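Local coordinates for protein phosphoribosylformylglycinamidine synthase 2 (Thermus thermophilus, PDB 3VIU) that belongs to the AIR synthase-related (PurM-like) family, with paired N- and C-terminal domains occurring twice in one chain, and binds adenosine-5'-diphosphate and magnesium, at residues R607-I610 with L614-T617. Residues are numbered along the deposited sequence; the frame is centred on the assembly and turned at random.
Sequences RDLI and LTRT
Leu614 folds back onto Leu609 at the C-terminal end of helix 596-611, backbone and side chain both taking part. Its N donates to Leu609 O over 2.9 Å, a six-to-one bond; the donor lies almost in line with the carbonyl (C=O...N 176°), but the bond is bent at the hydrogen (136°). Thr615 N reaches the same oxygen through a longer, weak bond, so one helical carbonyl receives two successive N-H groups of the departing chain.

From CB outward, the Leu614 side chain first passes Leu609 O, with CB 3.3 Å from that oxygen. CG, anti to its own carbonyl carbon (chi1 -74°), lies farther from Leu609 O, at 4.0 Å. CD1 then meets Leu609 CD1 at 3.5 Å, where the two leucine side chains cross at about a right angle. Beyond the pair, Leu609 packs on Phe663 and Leu676, and Leu614 on Glu672, so strand 661-665 and helix 670-679 pack against the leucine pair.

Thr615 turns its two branches to different tasks. CG2 lies against the helix, 3.9 Å from Leu609 CB, while OG1, trans to the backbone N, hydrogen-bonds to Thr664 O and accepts a weak bond from Thr617 N. The Thr615 carbonyl faces Ile610: CG1 of Ile610 comes within 3.2 Å of Thr615 O, and Ile610 CA offers a C-H...O contact to that same oxygen at 3.5 Å. A water donates to Ile610 O and, weakly, to Thr615 O, bridging helix and loop.

All four touching residues are buried. They lie at the helix C-terminus and in the loop that leads into edge strand 618-620, at whose end Asp620 binds magnesium, in the mixed beta-sheet of an alpha/beta domain, the AIR synthase-related C-terminal domain.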
ATOM      1  N   ARG A 607     -17.959  -2.179 -14.658  1.00 13.27           N
ATOM      2  CA  ARG A 607     -18.761  -1.782 -13.507  1.00 15.95           C
ATOM      3  C   ARG A 607     -20.241  -1.695 -13.913  1.00 16.81           C
ATOM      4  O   ARG A 607     -21.114  -2.150 -13.173  1.00 17.10           O
ATOM      5  CB  ARG A 607     -18.289  -0.438 -12.925  1.00 14.59           C
ATOM      6  CG  ARG A 607     -16.886  -0.487 -12.315  1.00 19.46           C
ATOM      7  CD  ARG A 607     -16.609   0.704 -11.381  1.00 22.09           C
ATOM      8  NE  ARG A 607     -16.756   2.000 -12.044  1.00 22.71           N
ATOM      9  CZ  ARG A 607     -15.784   2.641 -12.686  1.00 22.45           C
ATOM     10  NH1 ARG A 607     -14.564   2.118 -12.760  1.00 22.13           N
ATOM     11  NH2 ARG A 607     -16.039   3.807 -13.264  1.00 19.10           N
ATOM     12  N   ASP A 608     -20.519  -1.126 -15.086  1.00 17.80           N
ATOM     13  CA  ASP A 608     -21.897  -1.014 -15.565  1.00 20.19           C
ATOM     14  C   ASP A 608     -22.521  -2.389 -15.682  1.00 20.61           C
ATOM     15  O   ASP A 608     -23.624  -2.636 -15.187  1.00 19.53           O
ATOM     16  CB  ASP A 608     -21.956  -0.337 -16.933  1.00 22.17           C
ATOM     17  CG  ASP A 608     -21.746   1.149 -16.849  1.00 29.57           C
ATOM     18  OD1 ASP A 608     -21.995   1.726 -15.765  1.00 33.24           O
ATOM     19  OD2 ASP A 608     -21.339   1.753 -17.864  1.00 34.73           O
ATOM     20  N   LEU A 609     -21.791  -3.269 -16.355  1.00 19.92           N
ATOM     21  CA  LEU A 609     -22.202  -4.642 -16.576  1.00 20.23           C
ATOM     22  C   LEU A 609     -22.615  -5.310 -15.264  1.00 21.13           C
ATOM     23  O   LEU A 609     -23.633  -6.001 -15.197  1.00 20.05           O
ATOM     24  CB  LEU A 609     -21.038  -5.397 -17.224  1.00 20.71           C
ATOM     25  CG  LEU A 609     -21.211  -6.130 -18.559  1.00 21.18           C
ATOM     26  CD1 LEU A 609     -22.199  -5.427 -19.467  1.00 20.23           C
ATOM     27  CD2 LEU A 609     -19.850  -6.239 -19.217  1.00 19.74           C
ATOM     28  N   ILE A 610     -21.835  -5.082 -14.215  1.00 22.81           N
ATOM     29  CA  ILE A 610     -22.106  -5.683 -12.912  1.00 25.88           C
ATOM     30  C   ILE A 610     -23.243  -4.992 -12.142  1.00 26.98           C
ATOM     31  O   ILE A 610     -24.071  -5.661 -11.521  1.00 26.39           O
ATOM     32  CB  ILE A 610     -20.819  -5.685 -12.050  1.00 27.03           C
ATOM     33  CG1 ILE A 610     -20.848  -6.822 -11.031  1.00 29.01           C
ATOM     34  CG2 ILE A 610     -20.677  -4.363 -11.320  1.00 31.45           C
ATOM     35  CD1 ILE A 610     -21.808  -6.612  -9.885  1.00 32.95           C
ATOM     36  N   LEU A 614     -25.936  -7.819 -15.056  1.00 24.02           N
ATOM     37  CA  LEU A 614     -25.685  -8.658 -16.224  1.00 23.32           C
ATOM     38  C   LEU A 614     -24.632  -9.726 -15.946  1.00 23.99           C
ATOM     39  O   LEU A 614     -24.629 -10.779 -16.584  1.00 24.18           O
ATOM     40  CB  LEU A 614     -25.228  -7.806 -17.407  1.00 21.42           C
ATOM     41  CG  LEU A 614     -26.294  -6.954 -18.094  1.00 22.64           C
ATOM     42  CD1 LEU A 614     -25.629  -5.945 -19.017  1.00 24.12           C
ATOM     43  CD2 LEU A 614     -27.246  -7.854 -18.867  1.00 20.21           C
ATOM     44  N   THR A 615     -23.747  -9.449 -14.991  1.00 23.55           N
ATOM     45  CA  THR A 615     -22.672 -10.374 -14.638  1.00 23.23           C
ATOM     46  C   THR A 615     -22.279 -10.271 -13.169  1.00 23.94           C
ATOM     47  O   THR A 615     -22.288  -9.186 -12.591  1.00 23.58           O
ATOM     48  CB  THR A 615     -21.403 -10.091 -15.465  1.00 21.84           C
ATOM     49  OG1 THR A 615     -20.373 -11.016 -15.098  1.00 21.39           O
ATOM     50  CG2 THR A 615     -20.904  -8.675 -15.193  1.00 19.90           C
ATOM     51  N   ARG A 616     -21.926 -11.402 -12.567  1.00 25.05           N
ATOM     52  CA  ARG A 616     -21.495 -11.399 -11.176  1.00 26.02           C
ATOM     53  C   ARG A 616     -20.187 -12.171 -11.056  1.00 23.31           C
ATOM     54  O   ARG A 616     -19.760 -12.543  -9.966  1.00 23.70           O
ATOM     55  CB  ARG A 616     -22.562 -12.009 -10.263  1.00 28.70           C
ATOM     56  CG  ARG A 616     -22.872 -13.442 -10.578  1.00 35.18           C
ATOM     57  CD  ARG A 616     -23.721 -14.076  -9.503  1.00 38.86           C
ATOM     58  NE  ARG A 616     -24.055 -15.449  -9.863  1.00 43.80           N
ATOM     59  CZ  ARG A 616     -24.761 -16.274  -9.100  1.00 45.55           C
ATOM     60  NH1 ARG A 616     -25.211 -15.867  -7.920  1.00 46.88           N
ATOM     61  NH2 ARG A 616     -25.020 -17.505  -9.523  1.00 46.57           N
ATOM     62  N   THR A 617     -19.552 -12.419 -12.192  1.00 21.00           N
ATOM     63  CA  THR A 617     -18.275 -13.118 -12.189  1.00 18.30           C
ATOM     64  C   THR A 617     -17.365 -12.503 -13.253  1.00 16.73           C
ATOM     65  O   THR A 617     -17.649 -12.537 -14.454  1.00 15.20           O
ATOM     66  CB  THR A 617     -18.474 -14.652 -12.367  1.00 17.58           C
ATOM     67  OG1 THR A 617     -17.284 -15.251 -12.888  1.00 18.84           O
ATOM     68  CG2 THR A 617     -19.629 -14.932 -13.248  1.00 19.35           C
TER
HETATM   69  O   HOH W   1     -24.407  -8.411 -10.018  1.00 27.61           O